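Local coordinates for SspB protein (Streptomyces clavuligerus, PDB 6JUF), which is a DNase of the SspABCD-SspE phosphorothioation-sensing bacterial defence system, which acts broadly against phages, at the interface of chains A and B. Residues are numbered along the deposited sequence; one frame, centred on the assembly and turned at random. Chains: chain A/B, SspB protein.

Contacts 1 and 2 are parts of one two-fold interface between two copies of SspB. Their C-alpha centres lie about 15 Å apart. The loop before helix 107-118 joins them. Loop residues B:Leu104 to B:Glu106 and the first helix residue, B:Leu107, work in contact 1. The preceding tyrosines, A:Tyr103 and B:Tyr103, work in contact 2. B:Glu105 belongs to contact 1 and A:Glu105 to contact 2. Contact 1 is mostly polar and recurs with the chains exchanged. Contact 2 is apolar and straddles the two-fold axis. The loop thus links an aromatic centre to a polar flank, an arrangement consistent with a dimer.

Contact 1: the interface of chains A and B. Residues chain A 183-184, 197-201, 203; chain B 104-107, 204, 227-228.
This polar patch of the interface between two DUF4007-family chains is built on a short antiparallel beta bridge. A:Leu198 pairs with B:Glu106, and the flanking residues make the bonds. B:Leu107 N, at the start of helix 107-118, donates to A:Leu197 O at 3.0 Å, in the carbonyl plane. A:Ser199 N donates to B:Glu105 O at 2.9 Å, but from above the carbonyl plane.

The A:Ser199 hydroxyl adds a side-chain bond. OG sits between the backbone N and the carbonyl carbon (chi1 57°). From there A:Ser199 OG donates to B:Leu104 O at 2.9 Å, on a lone pair. Water 2 joins A:Ser199 O and OG to B:Glu105 O.

B:Glu204 reaches across with a chain bent at chi2 (-145°). Both carboxylate oxygens use their syn lone pairs. B:Glu204 OE1 accepts from the backbone A:Cys200 N at 3.0 Å. B:Glu204 OE2 forms a salt bridge with A:Arg203 NH1 at 2.8 Å. It meets the guanidinium at its edge, in plane, yet the guanidinium and carboxylate planes stand 82° apart. The same NH1 donates to A:Leu198 O, which ties the arginine to the bridging segment. A:Cys200 CB covers one guanidinium face over its centre. A:Ala183 CA lies toward the rim of the other. These contacts probably hold the arginine in orientation.

A:Gln184 OE1 is modelled 2.8 Å from B:Glu204 O. Both can only accept, so the pair is a clash as built. An exchanged amide N and O would turn it into a hydrogen bond. Water 1 connects this amide with B:Ser228 N and OG. Water 3 connects A:Leu197 O with B:Ser228 O.

Apolar packing fills in around B:Leu107. B:Leu107 CD1 presses tightly on A:Ala183 CB at 3.4 Å, while B:Leu107 CD2 rests on A:Ser199 CA at 3.8 Å. A:Leu197 CB lies by B:Leu107 CD1, and its CD2 by B:Ser228 CA. Nearby, B:Pro227 CG lies against A:Gln184.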
# COMPACT_ATOMS: atom_id res chain seq x y z
N ALA A 183 -5.71 -10.41 0.66
CA ALA A 183 -5.62 -10.84 2.03
C ALA A 183 -6.80 -11.70 2.49
O ALA A 183 -6.65 -12.55 3.37
CB ALA A 183 -5.46 -9.63 2.93
N GLN A 184 -7.96 -11.46 1.89
CA GLN A 184 -9.23 -12.16 2.28
C GLN A 184 -9.14 -13.66 2.05
O GLN A 184 -9.82 -14.46 2.72
CB GLN A 184 -10.40 -11.56 1.47
CG GLN A 184 -10.84 -10.17 1.92
CD GLN A 184 -9.81 -9.07 1.66
OE1 GLN A 184 -9.41 -8.32 2.58
NE2 GLN A 184 -9.37 -8.95 0.40
N LEU A 197 -2.76 -10.39 10.12
CA LEU A 197 -2.53 -10.10 8.67
C LEU A 197 -1.79 -8.81 8.26
O LEU A 197 -2.19 -7.74 8.64
CB LEU A 197 -3.79 -10.17 7.83
CG LEU A 197 -4.10 -11.61 7.44
CD1 LEU A 197 -3.83 -12.69 8.47
CD2 LEU A 197 -5.35 -11.89 6.59
N LEU A 198 -0.70 -8.96 7.48
CA LEU A 198 0.10 -7.83 7.01
C LEU A 198 -0.35 -7.36 5.67
O LEU A 198 -0.83 -8.18 4.88
CB LEU A 198 1.54 -8.31 6.88
CG LEU A 198 2.18 -8.74 8.20
CD1 LEU A 198 3.29 -9.74 7.90
CD2 LEU A 198 2.65 -7.56 9.06
N SER A 199 -0.21 -6.07 5.38
CA SER A 199 -0.36 -5.56 4.02
C SER A 199 0.74 -6.10 3.10
O SER A 199 1.86 -6.42 3.58
CB SER A 199 -0.33 -4.02 4.03
OG SER A 199 0.88 -3.53 4.61
N CYS A 200 0.47 -6.17 1.80
CA CYS A 200 1.53 -6.38 0.83
C CYS A 200 1.10 -5.64 -0.46
O CYS A 200 0.12 -6.05 -1.09
CB CYS A 200 1.74 -7.87 0.51
SG CYS A 200 3.18 -8.07 -0.60
N PRO A 201 1.83 -4.57 -0.84
CA PRO A 201 1.32 -3.71 -1.93
C PRO A 201 1.28 -4.38 -3.29
O PRO A 201 0.62 -3.90 -4.21
CB PRO A 201 2.27 -2.53 -1.93
CG PRO A 201 3.53 -3.04 -1.26
CD PRO A 201 3.11 -4.09 -0.27
N ARG A 203 -0.21 -7.06 -3.92
CA ARG A 203 -1.62 -7.57 -4.14
C ARG A 203 -2.43 -6.65 -5.03
O ARG A 203 -3.35 -7.12 -5.68
CB ARG A 203 -2.33 -7.79 -2.82
CG ARG A 203 -1.70 -8.88 -1.96
CD ARG A 203 -2.17 -8.80 -0.50
NE ARG A 203 -1.39 -9.75 0.31
CZ ARG A 203 -1.26 -9.58 1.65
NH1 ARG A 203 -1.92 -8.63 2.29
NH2 ARG A 203 -0.49 -10.46 2.31
N LEU B 104 2.21 1.45 8.12
CA LEU B 104 0.93 0.73 7.82
C LEU B 104 1.21 -0.67 7.30
O LEU B 104 0.66 -1.12 6.26
CB LEU B 104 0.03 1.55 6.86
CG LEU B 104 -0.31 2.99 7.33
CD1 LEU B 104 -1.28 3.60 6.31
CD2 LEU B 104 -0.88 3.05 8.76
N GLU B 105 2.05 -1.38 8.03
CA GLU B 105 2.40 -2.74 7.66
C GLU B 105 1.30 -3.74 8.05
O GLU B 105 1.29 -4.87 7.49
CB GLU B 105 3.72 -3.23 8.37
CG GLU B 105 4.88 -2.38 7.97
CD GLU B 105 6.11 -2.67 8.82
OE1 GLU B 105 6.31 -3.86 9.22
OE2 GLU B 105 6.89 -1.70 9.08
N GLU B 106 0.44 -3.38 9.00
CA GLU B 106 -0.62 -4.27 9.47
C GLU B 106 -1.96 -3.82 8.93
O GLU B 106 -2.33 -2.65 9.02
CB GLU B 106 -0.65 -4.30 11.01
CG GLU B 106 0.51 -5.10 11.57
CD GLU B 106 0.39 -5.34 13.05
OE1 GLU B 106 -0.74 -5.47 13.59
OE2 GLU B 106 1.47 -5.38 13.69
N LEU B 107 -2.73 -4.80 8.40
CA LEU B 107 -4.06 -4.45 7.87
C LEU B 107 -4.98 -3.90 8.93
O LEU B 107 -5.83 -3.03 8.62
CB LEU B 107 -4.71 -5.61 7.12
CG LEU B 107 -3.95 -5.92 5.80
CD1 LEU B 107 -4.46 -7.20 5.13
CD2 LEU B 107 -3.98 -4.77 4.80
N GLU B 204 -7.07 -3.10 0.27
CA GLU B 204 -6.80 -4.39 0.89
C GLU B 204 -7.86 -4.82 1.87
O GLU B 204 -7.88 -6.01 2.22
CB GLU B 204 -5.44 -4.41 1.63
CG GLU B 204 -4.30 -4.36 0.66
CD GLU B 204 -3.13 -5.19 1.16
OE1 GLU B 204 -2.03 -4.66 1.26
OE2 GLU B 204 -3.33 -6.39 1.44
N PRO B 227 -10.92 -11.89 7.72
CA PRO B 227 -9.73 -12.39 8.41
C PRO B 227 -8.67 -11.34 8.69
O PRO B 227 -7.93 -11.51 9.67
CB PRO B 227 -9.18 -13.48 7.48
CG PRO B 227 -9.74 -13.08 6.11
CD PRO B 227 -11.12 -12.57 6.41
N SER B 228 -8.64 -10.28 7.90
CA SER B 228 -7.72 -9.14 8.15
C SER B 228 -8.09 -8.15 9.25
O SER B 228 -7.27 -7.26 9.55
CB SER B 228 -7.42 -8.34 6.85
OG SER B 228 -8.53 -7.53 6.56
O HOH W 1 -10.47 -9.35 5.39
O HOH W 2 3.40 -5.14 5.48
O HOH W 3 -4.44 -7.24 10.47

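Contact 2: the interface of chains A and B. Residues chain A 24, 28, 103, 105; chain B 24-25, 28-29, 103.
An apolar, largely aromatic interface joins the two DUF4007-family chains here, next to the two-fold axis. It packs helix 24-34 and the tyrosines A:Tyr103 and B:Tyr103 of the two copies against each other and probably helps hold the dimer together. The direct contacts are van der Waals, and water provides the polar links.

A:Phe24 and B:Phe24 meet through their CE2 atoms, 3.6 Å apart. The two side chains cross obliquely. Each CG is anti to the backbone N, which sends both rings toward the partner chain. A:Phe24 CE2 also touches B:Tyr103 CD1, and B:Phe24 CE2 touches A:Tyr103 CD1, so the phenyl tips wedge between the tyrosines.

A:Tyr103 has CG anti to the carbonyl carbon, beside the backbone N (chi1 -59°). It crosses B:His28 at about a right angle. A:Tyr103 CE1 lies 3.5 Å from B:His28 CD2. In the twin, B:Tyr103 CE1 lies 3.6 Å from A:His28 CD2. At its base, A:Tyr103 CB packs on B:Gly25 CA at 3.6 Å. On the CE2 side of the ring, A:Tyr103 CE2 meets the aliphatic B:Lys29 CD at 3.6 Å. The lysine chain is bent at chi3 (-75°). Its amine, near A:Glu105 but not in contact with it, may feel that carboxylate.

Both histidines have CG anti to the backbone N and direct NE2 to the shared water 5. A:His28 NE2 is 2.8 Å from water 5, which lies in the ring plane at the edge. B:His28 NE2 is 3.0 Å from water 5. Sharing one water could couple their ionisation. Water 4 links A:Tyr103 O to B:Gly25 N, early in helix 24-34.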
# COMPACT_ATOMS: atom_id res chain seq x y z
N PHE A 24 6.36 -2.43 2.37
CA PHE A 24 6.89 -1.13 1.96
C PHE A 24 7.92 -0.61 2.98
O PHE A 24 9.02 -0.18 2.58
CB PHE A 24 5.79 -0.07 1.80
CG PHE A 24 6.38 1.30 1.67
CD1 PHE A 24 7.03 1.66 0.47
CD2 PHE A 24 6.43 2.20 2.77
CE1 PHE A 24 7.72 2.87 0.37
CE2 PHE A 24 7.07 3.42 2.63
CZ PHE A 24 7.72 3.74 1.43
N HIS A 28 11.84 0.85 2.17
CA HIS A 28 12.16 2.26 2.56
C HIS A 28 13.31 2.34 3.52
O HIS A 28 14.36 2.97 3.24
CB HIS A 28 10.91 2.85 3.13
CG HIS A 28 11.07 4.32 3.53
ND1 HIS A 28 11.25 5.31 2.61
CD2 HIS A 28 11.04 4.93 4.76
CE1 HIS A 28 11.32 6.50 3.25
NE2 HIS A 28 11.18 6.28 4.54
N TYR A 103 7.44 6.64 -1.95
CA TYR A 103 6.34 6.01 -1.18
C TYR A 103 5.49 5.00 -1.95
O TYR A 103 4.40 4.61 -1.47
CB TYR A 103 5.51 7.11 -0.44
CG TYR A 103 6.46 7.87 0.49
CD1 TYR A 103 6.83 7.28 1.71
CD2 TYR A 103 7.02 9.11 0.15
CE1 TYR A 103 7.76 7.92 2.57
CE2 TYR A 103 7.90 9.74 0.99
CZ TYR A 103 8.28 9.11 2.18
OH TYR A 103 9.10 9.63 3.13
N GLU A 105 3.53 5.39 -4.51
CA GLU A 105 2.20 5.96 -4.70
C GLU A 105 1.53 5.54 -5.99
O GLU A 105 0.30 5.55 -6.06
CB GLU A 105 2.29 7.49 -4.62
CG GLU A 105 2.61 7.98 -3.23
CD GLU A 105 2.90 9.46 -3.19
OE1 GLU A 105 2.39 10.23 -4.01
OE2 GLU A 105 3.73 9.85 -2.34
N PHE B 24 -0.53 6.54 1.23
CA PHE B 24 0.27 6.44 2.42
C PHE B 24 1.29 7.61 2.55
O PHE B 24 1.45 8.21 3.60
CB PHE B 24 1.05 5.11 2.49
CG PHE B 24 2.12 5.11 3.53
CD1 PHE B 24 1.78 5.09 4.89
CD2 PHE B 24 3.47 5.28 3.18
CE1 PHE B 24 2.76 5.22 5.88
CE2 PHE B 24 4.44 5.36 4.18
CZ PHE B 24 4.09 5.34 5.53
N GLY B 25 1.98 7.86 1.41
CA GLY B 25 3.01 8.93 1.39
C GLY B 25 2.44 10.25 1.88
O GLY B 25 3.13 11.01 2.58
N HIS B 28 1.96 10.09 5.81
CA HIS B 28 3.29 10.08 6.44
C HIS B 28 4.03 11.40 6.41
O HIS B 28 4.45 11.94 7.47
CB HIS B 28 4.13 8.97 5.79
CG HIS B 28 5.57 8.93 6.24
ND1 HIS B 28 5.94 8.40 7.43
CD2 HIS B 28 6.75 9.31 5.58
CE1 HIS B 28 7.31 8.47 7.55
NE2 HIS B 28 7.81 9.01 6.41
N LYS B 29 4.13 11.94 5.19
CA LYS B 29 4.82 13.26 5.03
C LYS B 29 4.04 14.41 5.66
O LYS B 29 4.70 15.31 6.18
CB LYS B 29 5.05 13.59 3.56
CG LYS B 29 6.06 12.65 2.96
CD LYS B 29 6.51 13.02 1.57
CE LYS B 29 5.47 12.71 0.52
NZ LYS B 29 5.64 13.60 -0.65
N TYR B 103 4.50 2.63 9.06
CA TYR B 103 4.48 2.26 7.63
C TYR B 103 3.25 1.47 7.25
O TYR B 103 3.22 0.88 6.15
CB TYR B 103 5.80 1.56 7.21
CG TYR B 103 6.94 2.53 7.45
CD1 TYR B 103 7.15 3.61 6.56
CD2 TYR B 103 7.77 2.40 8.56
CE1 TYR B 103 8.15 4.57 6.85
CE2 TYR B 103 8.78 3.33 8.82
CZ TYR B 103 8.96 4.39 7.96
OH TYR B 103 9.98 5.29 8.13
O HOH W 4 2.10 5.96 -0.75
O HOH W 5 10.66 8.11 6.54